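Local coordinates for inactive Zymogen C11 Protease (Parabacteroides distasonis, PDB 6MZO), which is probably a clostripain-like cysteine peptidase of family C11 that cleaves peptide bonds once activated, captured here as an inactive zymogen, at residues I52-D55 and P61-F64; Q65-L68 and I73-I76; T118-S123 and C167-Y172; S332-Q337 and E345-L350. All blocks are in the same frame, centred on the assembly; numbering follows the deposited sequence.

Contact 1 (I52-D55 and P61-F64); sequences IYTD and PQLF
The Phe64 ring lies across the side chain of Ile52 and turns one face to it, with Ile52 CB 3.8 Å from the ring centroid and 22° off the ring normal, a CH-pi contact. Ile52 CG1 and CG2 reach the CE2 and CZ end of the same ring. CG of Phe64 stands between the backbone N and the carbonyl carbon (chi1 52°), a torsion that swings the ring over the neighbouring strand; there its CE1 edge meets Thr54 OG1 at 3.8 Å, near the ring plane. With an alanine at this position the CH-pi partner of Ile52 CB would be lost and a gap would probably open beside Thr54 OG1. On the same face Thr54 and Gln62 run side by side, joined by a water that donates to Thr54 OG1 (2.7 Å) and accepts from Gln62 NE2. The other face carries Tyr53 and Leu63; Tyr53 OH sits 3.3 Å from Pro61 CB and is hydrogen-bonded to Gln85, while the Tyr53 ring stacks on Tyr18. Four backbone bonds fix the register: Ile52 N to Phe64 O (2.8 Å) and its return, then Thr54 N to Gln62 O (3.0 Å) and its return. Hydrogen-bonded pairs flank the non-hydrogen-bonded pair Tyr53-Leu63, as in an antiparallel beta hairpin, here strands 49-54 and 62-69 of the large mixed sheet between helices 26-43 and 90-103.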
loop_
_atom_site.group_PDB
_atom_site.type_symbol
_atom_site.label_atom_id
_atom_site.label_comp_id
_atom_site.label_asym_id
_atom_site.label_seq_id
_atom_site.Cartn_x
_atom_site.Cartn_y
_atom_site.Cartn_z
ATOM N N ILE A 52 9.674 -13.738 7.391
ATOM C CA ILE A 52 10.275 -12.598 6.637
ATOM C C ILE A 52 10.966 -13.121 5.411
ATOM O O ILE A 52 11.673 -14.163 5.484
ATOM C CB ILE A 52 11.361 -11.877 7.462
ATOM C CG1 ILE A 52 10.939 -11.681 8.909
ATOM C CG2 ILE A 52 11.785 -10.546 6.829
ATOM C CD1 ILE A 52 9.778 -10.670 9.125
ATOM N N TYR A 53 10.826 -12.406 4.301
ATOM C CA TYR A 53 11.587 -12.718 3.084
ATOM C C TYR A 53 12.399 -11.501 2.792
ATOM O O TYR A 53 11.836 -10.343 2.783
ATOM C CB TYR A 53 10.670 -13.024 1.909
ATOM C CG TYR A 53 11.394 -13.173 0.594
ATOM C CD1 TYR A 53 11.882 -14.418 0.185
ATOM C CD2 TYR A 53 11.542 -12.073 -0.274
ATOM C CE1 TYR A 53 12.548 -14.561 -1.035
ATOM C CE2 TYR A 53 12.233 -12.204 -1.467
ATOM C CZ TYR A 53 12.707 -13.448 -1.838
ATOM O OH TYR A 53 13.321 -13.543 -3.065
ATOM N N THR A 54 13.690 -11.695 2.589
ATOM C CA THR A 54 14.513 -10.584 2.136
ATOM C C THR A 54 15.318 -10.955 0.919
ATOM O O THR A 54 15.643 -12.149 0.688
ATOM C CB THR A 54 15.506 -10.103 3.211
ATOM O OG1 THR A 54 16.443 -11.159 3.491
ATOM C CG2 THR A 54 14.813 -9.678 4.522
ATOM N N ASP A 55 15.715 -9.921 0.162
ATOM C CA ASP A 55 16.621 -10.088 -0.999
ATOM C C ASP A 55 17.610 -8.926 -1.022
ATOM O O ASP A 55 17.612 -8.094 -1.920
ATOM C CB ASP A 55 15.800 -10.167 -2.286
ATOM C CG ASP A 55 16.663 -10.287 -3.547
ATOM O OD1 ASP A 55 17.736 -10.926 -3.530
ATOM O OD2 ASP A 55 16.227 -9.737 -4.560
ATOM N N PRO A 61 18.685 -14.250 -1.501
ATOM C CA PRO A 61 17.301 -14.171 -0.993
ATOM C C PRO A 61 17.042 -15.282 0.014
ATOM O O PRO A 61 17.499 -16.431 -0.181
ATOM C CB PRO A 61 16.442 -14.373 -2.241
ATOM C CG PRO A 61 17.389 -14.078 -3.424
ATOM C CD PRO A 61 18.727 -14.569 -2.949
ATOM N N GLN A 62 16.285 -14.955 1.048
ATOM C CA GLN A 62 16.075 -15.942 2.102
ATOM C C GLN A 62 14.739 -15.738 2.777
ATOM O O GLN A 62 14.265 -14.588 2.884
ATOM C CB GLN A 62 17.189 -15.875 3.115
ATOM C CG GLN A 62 17.573 -14.540 3.579
ATOM C CD GLN A 62 18.640 -14.610 4.667
ATOM O OE1 GLN A 62 19.401 -15.571 4.746
ATOM N NE2 GLN A 62 18.673 -13.599 5.532
ATOM N N LEU A 63 14.149 -16.865 3.203
ATOM C CA LEU A 63 12.913 -16.876 3.979
ATOM C C LEU A 63 13.278 -17.321 5.383
ATOM O O LEU A 63 13.924 -18.378 5.543
ATOM C CB LEU A 63 11.896 -17.828 3.316
ATOM C CG LEU A 63 10.575 -18.053 4.029
ATOM C CD1 LEU A 63 9.778 -16.755 4.033
ATOM C CD2 LEU A 63 9.815 -19.166 3.295
ATOM N N PHE A 64 12.909 -16.533 6.407
ATOM C CA PHE A 64 13.293 -16.936 7.768
ATOM C C PHE A 64 12.167 -16.576 8.718
ATOM O O PHE A 64 11.375 -15.684 8.475
ATOM C CB PHE A 64 14.616 -16.290 8.232
ATOM C CG PHE A 64 14.684 -14.743 8.072
ATOM C CD1 PHE A 64 15.106 -14.198 6.872
ATOM C CD2 PHE A 64 14.385 -13.910 9.157
ATOM C CE1 PHE A 64 15.227 -12.786 6.704
ATOM C CE2 PHE A 64 14.488 -12.502 9.030
ATOM C CZ PHE A 64 14.925 -11.949 7.801
HETATM O O HOH W 1 18.178 -10.958 5.609
#

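Contact 2 (Q65-L68 and I73-I76); sequences QLKL and IRQI
Gln65 and Ile76 hold each other by two backbone hydrogen bonds, Gln65 N to Ile76 O at 2.9 Å and Ile76 N to Gln65 O at 2.8 Å; the first donor is tilted 31° from the carbonyl plane of Ile76. Lys67 and Arg74 repeat the exchange, and the bond from Arg74 N to Lys67 O (2.8 Å) is nearly straight, 174° at the hydrogen. Further polar ties leave the pair of segments: Gln65 OE1 is hydrogen-bonded to Tyr104 OH, and Arg74, bent at two torsions, forms a salt bridge with Glu69. Outward from the backbone, Gln65, Lys67, Arg74 and Ile76 share one face, where the Lys67 and Ile76 side chains cross at an angle, with Lys67 CD 3.5 Å from Ile76 CD1, and Gln65 runs alongside Ile76. The other face bears Leu66, Leu68, Gln75 and Ile73. Leu66 CD2 lies against the flank of Gln75, 3.7 Å from its CB and 3.6 Å from its OE1, and also meets Ile73 CG2 at 4.1 Å. Cut back to an alanine, Gln75 would keep CB against Leu66 but lose CG and OE1, and would probably leave the methyl CD2 less tightly held. Ile40 of helix 26-43 packs on Leu66, Leu68 and Ile73; strand 49-54 continues the sheet beyond 62-69, while 72-80 is the outermost strand at this end.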
loop_
_atom_site.group_PDB
_atom_site.type_symbol
_atom_site.label_atom_id
_atom_site.label_comp_id
_atom_site.label_asym_id
_atom_site.label_seq_id
_atom_site.Cartn_x
_atom_site.Cartn_y
_atom_site.Cartn_z
ATOM N N GLN A 65 12.116 -17.293 9.813
ATOM C CA GLN A 65 11.166 -17.039 10.883
ATOM C C GLN A 65 11.871 -16.218 11.964
ATOM O O GLN A 65 13.101 -16.372 12.245
ATOM C CB GLN A 65 10.657 -18.402 11.414
ATOM C CG GLN A 65 9.717 -18.168 12.635
ATOM C CD GLN A 65 9.125 -19.485 13.170
ATOM O OE1 GLN A 65 9.681 -20.608 12.957
ATOM N NE2 GLN A 65 7.998 -19.358 13.871
ATOM N N LEU A 66 11.111 -15.327 12.596
ATOM C CA LEU A 66 11.608 -14.655 13.785
ATOM C C LEU A 66 10.702 -15.080 14.888
ATOM O O LEU A 66 9.478 -14.945 14.743
ATOM C CB LEU A 66 11.526 -13.150 13.676
ATOM C CG LEU A 66 12.491 -12.562 12.672
ATOM C CD1 LEU A 66 12.292 -11.014 12.570
ATOM C CD2 LEU A 66 13.982 -12.879 13.026
ATOM N N LYS A 67 11.249 -15.545 15.983
ATOM C CA LYS A 67 10.404 -15.903 17.084
ATOM C C LYS A 67 11.027 -15.516 18.410
ATOM O O LYS A 67 12.168 -15.211 18.469
ATOM C CB LYS A 67 10.078 -17.375 17.044
ATOM C CG LYS A 67 11.264 -18.226 17.358
ATOM C CD LYS A 67 11.015 -19.689 17.058
ATOM C CE LYS A 67 9.708 -20.181 17.600
ATOM N NZ LYS A 67 9.521 -21.626 17.344
ATOM N N LEU A 68 10.211 -15.471 19.440
ATOM C CA LEU A 68 10.679 -15.178 20.762
ATOM C C LEU A 68 11.069 -16.455 21.456
ATOM O O LEU A 68 10.379 -17.389 21.423
ATOM C CB LEU A 68 9.594 -14.517 21.583
ATOM C CG LEU A 68 9.642 -13.017 21.709
ATOM C CD1 LEU A 68 8.604 -12.509 22.678
ATOM C CD2 LEU A 68 11.013 -12.500 22.072
ATOM N N ILE A 73 15.155 -12.799 20.812
ATOM C CA ILE A 73 14.732 -13.141 19.452
ATOM C C ILE A 73 15.589 -14.311 18.982
ATOM O O ILE A 73 16.800 -14.284 19.185
ATOM C CB ILE A 73 14.954 -11.982 18.454
ATOM C CG1 ILE A 73 14.086 -10.785 18.788
ATOM C CG2 ILE A 73 14.615 -12.416 17.006
ATOM C CD1 ILE A 73 12.618 -10.977 18.400
ATOM N N ARG A 74 14.963 -15.262 18.305
ATOM C CA ARG A 74 15.653 -16.358 17.557
ATOM C C ARG A 74 15.309 -16.208 16.097
ATOM O O ARG A 74 14.131 -16.145 15.713
ATOM C CB ARG A 74 15.210 -17.736 18.123
ATOM C CG ARG A 74 15.542 -19.009 17.282
ATOM C CD ARG A 74 16.978 -19.442 17.391
ATOM N NE ARG A 74 17.430 -19.718 18.752
ATOM C CZ ARG A 74 18.713 -19.975 19.058
ATOM N NH1 ARG A 74 19.627 -20.002 18.097
ATOM N NH2 ARG A 74 19.056 -20.162 20.321
ATOM N N GLN A 75 16.327 -16.070 15.273
ATOM C CA GLN A 75 16.099 -16.100 13.838
ATOM C C GLN A 75 16.317 -17.489 13.290
ATOM O O GLN A 75 17.338 -18.131 13.601
ATOM C CB GLN A 75 17.006 -15.071 13.163
ATOM C CG GLN A 75 16.916 -15.026 11.662
ATOM C CD GLN A 75 17.434 -13.690 11.061
ATOM O OE1 GLN A 75 17.354 -12.601 11.680
ATOM N NE2 GLN A 75 17.949 -13.775 9.833
ATOM N N ILE A 76 15.362 -18.018 12.535
ATOM C CA ILE A 76 15.503 -19.362 11.989
ATOM C C ILE A 76 15.482 -19.235 10.484
ATOM O O ILE A 76 14.370 -19.063 9.922
ATOM C CB ILE A 76 14.346 -20.319 12.457
ATOM C CG1 ILE A 76 14.371 -20.515 13.987
ATOM C CG2 ILE A 76 14.410 -21.695 11.807
ATOM C CD1 ILE A 76 13.088 -21.077 14.537
#

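Contact 3 (T118-S123 and C167-Y172); sequences TGWLPS and CAEVAY
Trp120 and Cys167 each place their first side-chain atom beyond CB between backbone N and carbonyl carbon: chi1 is 57° for Trp120 CG, which turns the indole toward helix 168-173, and 59° for Cys167 SG, which brings the sulfur back over the first turn of that helix. Val170 CG2 sits over the indole face, 3.9 Å from the centroid of the five-membered ring. Cys167 SG approaches from the same side but obliquely, in a sulfur-aromatic contact 3.4 Å from both Trp120 NE1 and CE2. Behind the indole, Leu121 CD2 lies over the opposite face. Farther along the ring system, Glu169 CD comes within 3.8 Å of Trp120 CH2, the carboxylate plane turned 35° from the ring. Cys167 is also the N-cap residue of the helix, and its SG accepts the capping bond from Val170 N (3.4 Å), so one atom meets both the indole and an amide of the helix start. Trp120 NE1 makes a weak bond to Tyr164 O. Trp120 is the third residue of a type II' turn, with Gly119 at the positive-phi position before it. The two segments follow strands 109-115 and 155-162, after whose ends clan CD peptidases carry the catalytic histidine and cysteine, so the contact probably lies near the active-site region. Apolar and sulfur contacts dominate here, but the Glu169 carboxylate, buried in the first helical turn, would probably be favoured as an anion by its partners Tyr334 and Tyr347 and by the helix dipole.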
loop_
_atom_site.group_PDB
_atom_site.type_symbol
_atom_site.label_atom_id
_atom_site.label_comp_id
_atom_site.label_asym_id
_atom_site.label_seq_id
_atom_site.Cartn_x
_atom_site.Cartn_y
_atom_site.Cartn_z
ATOM N N THR A 118 8.007 3.600 -7.185
ATOM C CA THR A 118 6.882 4.342 -7.778
ATOM C C THR A 118 5.521 3.717 -7.473
ATOM O O THR A 118 4.511 4.078 -8.075
ATOM C CB THR A 118 7.018 4.450 -9.315
ATOM O OG1 THR A 118 6.928 3.139 -9.902
ATOM C CG2 THR A 118 8.348 5.115 -9.682
ATOM N N GLY A 119 5.502 2.767 -6.549
ATOM C CA GLY A 119 4.257 2.118 -6.188
ATOM C C GLY A 119 3.608 1.407 -7.367
ATOM O O GLY A 119 4.238 0.636 -8.093
ATOM N N TRP A 120 2.330 1.678 -7.579
ATOM C CA TRP A 120 1.589 0.956 -8.572
ATOM C C TRP A 120 1.660 1.518 -10.008
ATOM O O TRP A 120 1.068 0.911 -10.923
ATOM C CB TRP A 120 0.147 0.895 -8.172
ATOM C CG TRP A 120 -0.433 2.212 -7.977
ATOM C CD1 TRP A 120 -0.259 3.045 -6.905
ATOM C CD2 TRP A 120 -1.372 2.839 -8.833
ATOM N NE1 TRP A 120 -1.016 4.171 -7.065
ATOM C CE2 TRP A 120 -1.727 4.057 -8.238
ATOM C CE3 TRP A 120 -1.960 2.486 -10.068
ATOM C CZ2 TRP A 120 -2.643 4.924 -8.812
ATOM C CZ3 TRP A 120 -2.869 3.358 -10.638
ATOM C CH2 TRP A 120 -3.184 4.570 -10.036
ATOM N N LEU A 121 2.287 2.679 -10.165
ATOM C CA LEU A 121 2.321 3.395 -11.432
ATOM C C LEU A 121 3.257 2.670 -12.375
ATOM O O LEU A 121 4.162 1.990 -11.909
ATOM C CB LEU A 121 2.760 4.822 -11.195
ATOM C CG LEU A 121 1.721 5.633 -10.423
ATOM C CD1 LEU A 121 2.403 6.921 -9.957
ATOM C CD2 LEU A 121 0.518 5.913 -11.335
ATOM N N PRO A 122 3.026 2.794 -13.700
ATOM C CA PRO A 122 3.775 1.990 -14.680
ATOM C C PRO A 122 5.289 2.223 -14.568
ATOM O O PRO A 122 5.684 3.283 -14.084
ATOM C CB PRO A 122 3.219 2.483 -16.030
ATOM C CG PRO A 122 2.727 3.846 -15.755
ATOM C CD PRO A 122 2.193 3.816 -14.363
ATOM N N SER A 123 6.109 1.237 -14.964
ATOM C CA SER A 123 7.576 1.390 -14.973
ATOM C C SER A 123 7.986 2.645 -15.763
ATOM O O SER A 123 8.814 3.447 -15.318
ATOM C CB SER A 123 8.249 0.144 -15.572
ATOM N N CYS A 167 -4.987 4.389 -2.982
ATOM C CA CYS A 167 -5.761 5.045 -4.017
ATOM C C CYS A 167 -6.898 4.145 -4.382
ATOM O O CYS A 167 -6.867 2.964 -4.068
ATOM C CB CYS A 167 -4.937 5.324 -5.250
ATOM S SG CYS A 167 -4.240 3.791 -5.987
ATOM N N ALA A 168 -7.921 4.711 -4.962
ATOM C CA ALA A 168 -9.104 3.941 -5.259
ATOM C C ALA A 168 -8.754 2.773 -6.107
ATOM O O ALA A 168 -9.335 1.673 -5.965
ATOM C CB ALA A 168 -10.142 4.775 -5.944
ATOM N N GLU A 169 -7.876 3.002 -7.082
ATOM C CA GLU A 169 -7.602 1.960 -8.037
ATOM C C GLU A 169 -7.002 0.707 -7.417
ATOM O O GLU A 169 -7.355 -0.427 -7.822
ATOM C CB GLU A 169 -6.641 2.458 -9.110
ATOM C CG GLU A 169 -7.160 3.649 -9.986
ATOM C CD GLU A 169 -6.884 5.032 -9.348
ATOM O OE1 GLU A 169 -6.568 5.121 -8.164
ATOM O OE2 GLU A 169 -7.035 5.996 -10.111
ATOM N N VAL A 170 -6.093 0.930 -6.488
ATOM C CA VAL A 170 -5.492 -0.200 -5.732
ATOM C C VAL A 170 -6.468 -0.806 -4.757
ATOM O O VAL A 170 -6.601 -2.073 -4.622
ATOM C CB VAL A 170 -4.178 0.285 -4.996
ATOM C CG1 VAL A 170 -3.732 -0.731 -3.903
ATOM C CG2 VAL A 170 -3.108 0.619 -6.020
ATOM N N ALA A 171 -7.144 0.040 -3.967
ATOM C CA ALA A 171 -8.088 -0.561 -3.006
ATOM C C ALA A 171 -9.140 -1.414 -3.775
ATOM O O ALA A 171 -9.590 -2.520 -3.297
ATOM C CB ALA A 171 -8.774 0.539 -2.198
ATOM N N TYR A 172 -9.530 -0.949 -4.962
ATOM C CA TYR A 172 -10.529 -1.690 -5.709
ATOM C C TYR A 172 -9.931 -2.996 -6.243
ATOM O O TYR A 172 -10.567 -4.093 -6.165
ATOM C CB TYR A 172 -11.060 -0.854 -6.882
ATOM C CG TYR A 172 -12.244 -1.455 -7.580
ATOM C CD1 TYR A 172 -13.472 -1.538 -6.935
ATOM C CD2 TYR A 172 -12.177 -1.814 -8.911
ATOM C CE1 TYR A 172 -14.599 -2.020 -7.625
ATOM C CE2 TYR A 172 -13.319 -2.359 -9.635
ATOM C CZ TYR A 172 -14.515 -2.394 -8.936
ATOM O OH TYR A 172 -15.567 -2.879 -9.632
#

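Contact 4 (S332-Q337 and E345-L350); sequences SIYVPQ and EWYKDL
Tyr347 OH is gripped by a water at 2.8 Å and by Glu169 OE2 of helix 168-173, a carboxylate oxygen that also accepts from Tyr334 N and so ties both segments to that helix. The water donates to the Tyr347 hydroxyl and also to Tyr334 O, at 2.7 Å from its own oxygen, bridging the two segments directly. The contact joins the short strand 332-334, half of a two-stranded antiparallel sheet with 275-277, to helix 341-347 and the type I turn from Tyr347 to Leu350, which leads into helix 351-357. The tyrosine side chains slide past each other in opposite directions. Tyr334 CD2 stands over the centre of the Tyr347 ring, 3.4 Å above its plane, yet the rings are oblique, their planes 45° apart and their centroids 4.6 Å from each other. Tyr334 CG is anti to its N (chi1 -180°), which leads the ring over Tyr347 while Tyr334 CB stays close to Tyr347 CE1, at 3.2 Å, a tight approach. Tyr334 CD2 over one face and Tyr334 CB against CE1 would probably hinder rotation of the Tyr347 ring, while the bonds at OH fix where its end sits. At its far end Tyr334 OH is hydrogen-bonded to Asn344 OD1. Beyond the ring pair, Gln337 folds back on its own segment, its NE2 bonded to Val335 O with that oxygen lying in the Gln337 amide plane.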
loop_
_atom_site.group_PDB
_atom_site.type_symbol
_atom_site.label_atom_id
_atom_site.label_comp_id
_atom_site.label_asym_id
_atom_site.label_seq_id
_atom_site.Cartn_x
_atom_site.Cartn_y
_atom_site.Cartn_z
ATOM N N SER A 332 -5.832 8.666 -2.929
ATOM C CA SER A 332 -5.421 9.354 -4.152
ATOM C C SER A 332 -6.226 8.758 -5.313
ATOM O O SER A 332 -6.834 7.644 -5.193
ATOM C CB SER A 332 -3.917 9.147 -4.395
ATOM O OG SER A 332 -3.192 9.795 -3.342
ATOM N N ILE A 333 -6.147 9.438 -6.474
ATOM C CA ILE A 333 -6.844 9.020 -7.661
ATOM C C ILE A 333 -6.025 9.499 -8.865
ATOM O O ILE A 333 -5.400 10.600 -8.819
ATOM C CB ILE A 333 -8.269 9.547 -7.721
ATOM C CG1 ILE A 333 -9.108 8.783 -8.708
ATOM C CG2 ILE A 333 -8.313 11.098 -8.079
ATOM C CD1 ILE A 333 -9.454 7.282 -8.236
ATOM N N TYR A 334 -6.008 8.696 -9.937
ATOM C CA TYR A 334 -5.476 9.213 -11.226
ATOM C C TYR A 334 -6.421 10.266 -11.792
ATOM O O TYR A 334 -7.642 10.058 -11.815
ATOM C CB TYR A 334 -5.299 8.070 -12.276
ATOM C CG TYR A 334 -4.743 8.582 -13.612
ATOM C CD1 TYR A 334 -3.492 9.205 -13.649
ATOM C CD2 TYR A 334 -5.475 8.443 -14.819
ATOM C CE1 TYR A 334 -2.999 9.739 -14.840
ATOM C CE2 TYR A 334 -4.945 8.934 -16.027
ATOM C CZ TYR A 334 -3.717 9.574 -16.007
ATOM O OH TYR A 334 -3.180 10.043 -17.182
ATOM N N VAL A 335 -5.855 11.361 -12.344
ATOM C CA VAL A 335 -6.696 12.369 -12.996
ATOM C C VAL A 335 -6.294 12.379 -14.490
ATOM O O VAL A 335 -5.219 12.857 -14.820
ATOM C CB VAL A 335 -6.468 13.755 -12.374
ATOM C CG1 VAL A 335 -7.199 14.835 -13.214
ATOM C CG2 VAL A 335 -6.984 13.732 -10.885
ATOM N N PRO A 336 -7.195 11.916 -15.379
ATOM C CA PRO A 336 -6.848 11.961 -16.793
ATOM C C PRO A 336 -6.598 13.410 -17.278
ATOM O O PRO A 336 -7.284 14.378 -16.894
ATOM C CB PRO A 336 -8.082 11.397 -17.493
ATOM C CG PRO A 336 -8.564 10.317 -16.447
ATOM C CD PRO A 336 -8.382 11.056 -15.112
ATOM N N GLN A 337 -5.587 13.523 -18.109
ATOM C CA GLN A 337 -5.118 14.831 -18.577
ATOM C C GLN A 337 -4.759 14.771 -20.048
ATOM O O GLN A 337 -4.177 13.783 -20.544
ATOM C CB GLN A 337 -3.902 15.284 -17.761
ATOM C CG GLN A 337 -4.240 15.546 -16.286
ATOM C CD GLN A 337 -3.005 15.590 -15.406
ATOM O OE1 GLN A 337 -2.155 16.510 -15.518
ATOM N NE2 GLN A 337 -2.878 14.582 -14.529
ATOM N N GLU A 345 -3.962 6.099 -21.759
ATOM C CA GLU A 345 -4.238 4.845 -22.443
ATOM C C GLU A 345 -3.844 3.631 -21.530
ATOM O O GLU A 345 -4.593 2.660 -21.442
ATOM C CB GLU A 345 -3.537 4.807 -23.809
ATOM C CG GLU A 345 -2.136 4.268 -23.812
ATOM C CD GLU A 345 -1.486 4.316 -25.199
ATOM O OE1 GLU A 345 -1.730 5.289 -25.966
ATOM O OE2 GLU A 345 -0.751 3.349 -25.511
ATOM N N TRP A 346 -2.725 3.725 -20.818
ATOM C CA TRP A 346 -2.356 2.720 -19.821
ATOM C C TRP A 346 -3.460 2.519 -18.781
ATOM O O TRP A 346 -3.790 1.395 -18.409
ATOM C CB TRP A 346 -1.051 3.141 -19.119
ATOM C CG TRP A 346 -0.678 2.301 -17.989
ATOM C CD1 TRP A 346 0.018 1.116 -18.036
ATOM C CD2 TRP A 346 -0.951 2.553 -16.634
ATOM N NE1 TRP A 346 0.166 0.609 -16.773
ATOM C CE2 TRP A 346 -0.412 1.479 -15.889
ATOM C CE3 TRP A 346 -1.607 3.591 -15.953
ATOM C CZ2 TRP A 346 -0.510 1.414 -14.495
ATOM C CZ3 TRP A 346 -1.710 3.504 -14.545
ATOM C CH2 TRP A 346 -1.161 2.420 -13.856
ATOM N N TYR A 347 -4.032 3.619 -18.336
ATOM C CA TYR A 347 -5.040 3.580 -17.315
ATOM C C TYR A 347 -6.231 2.741 -17.700
ATOM O O TYR A 347 -6.902 2.208 -16.828
ATOM C CB TYR A 347 -5.500 4.997 -17.015
ATOM C CG TYR A 347 -6.258 5.166 -15.730
ATOM C CD1 TYR A 347 -5.655 4.959 -14.463
ATOM C CD2 TYR A 347 -7.577 5.557 -15.793
ATOM C CE1 TYR A 347 -6.380 5.206 -13.279
ATOM C CE2 TYR A 347 -8.321 5.786 -14.643
ATOM C CZ TYR A 347 -7.717 5.588 -13.396
ATOM O OH TYR A 347 -8.483 5.841 -12.314
ATOM N N LYS A 348 -6.497 2.645 -19.011
ATOM C CA LYS A 348 -7.700 1.962 -19.507
ATOM C C LYS A 348 -7.705 0.453 -19.252
ATOM O O LYS A 348 -8.761 -0.183 -19.299
ATOM C CB LYS A 348 -7.903 2.268 -20.990
ATOM C CG LYS A 348 -8.272 3.770 -21.185
ATOM C CD LYS A 348 -8.472 4.132 -22.669
ATOM C CE LYS A 348 -8.992 5.550 -22.771
ATOM N NZ LYS A 348 -8.884 6.097 -24.158
ATOM N N ASP A 349 -6.563 -0.096 -18.869
ATOM C CA ASP A 349 -6.544 -1.508 -18.569
ATOM C C ASP A 349 -6.824 -1.780 -17.105
ATOM O O ASP A 349 -6.902 -2.949 -16.732
ATOM C CB ASP A 349 -5.211 -2.111 -18.934
ATOM C CG ASP A 349 -4.988 -2.150 -20.440
ATOM O OD1 ASP A 349 -5.959 -2.451 -21.168
ATOM O OD2 ASP A 349 -3.856 -1.851 -20.863
ATOM N N LEU A 350 -6.919 -0.747 -16.252
ATOM C CA LEU A 350 -7.218 -1.031 -14.816
ATOM C C LEU A 350 -8.684 -1.402 -14.559
ATOM O O LEU A 350 -9.598 -0.855 -15.177
ATOM C CB LEU A 350 -6.891 0.196 -13.970
ATOM C CG LEU A 350 -5.405 0.506 -13.909
ATOM C CD1 LEU A 350 -5.241 1.744 -13.082
ATOM C CD2 LEU A 350 -4.679 -0.649 -13.273
HETATM O O HOH W 2 -9.664 8.342 -12.115
#

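Overall arrangement
The four contacts follow one another along the chain and fall into two groups. Contacts 1 and 2, with centres about 13 Å apart, share strand 62-69 and form successive hairpins at one end of the nine-stranded mixed sheet; they touch where Phe64 meets Gln75 and Ile76. Contacts 3 and 4, centres about 10 Å apart, touch through Glu169 and through Cys167 against Ser332. The centre of contact 3 is about 8 Å from the chain centre, and contacts 2 and 4, about 43 Å apart between centres, lie on opposite sides of it. C-terminal elements are thus joined to the helix that follows central strand 155-162, while the hairpins finish the sheet's far end.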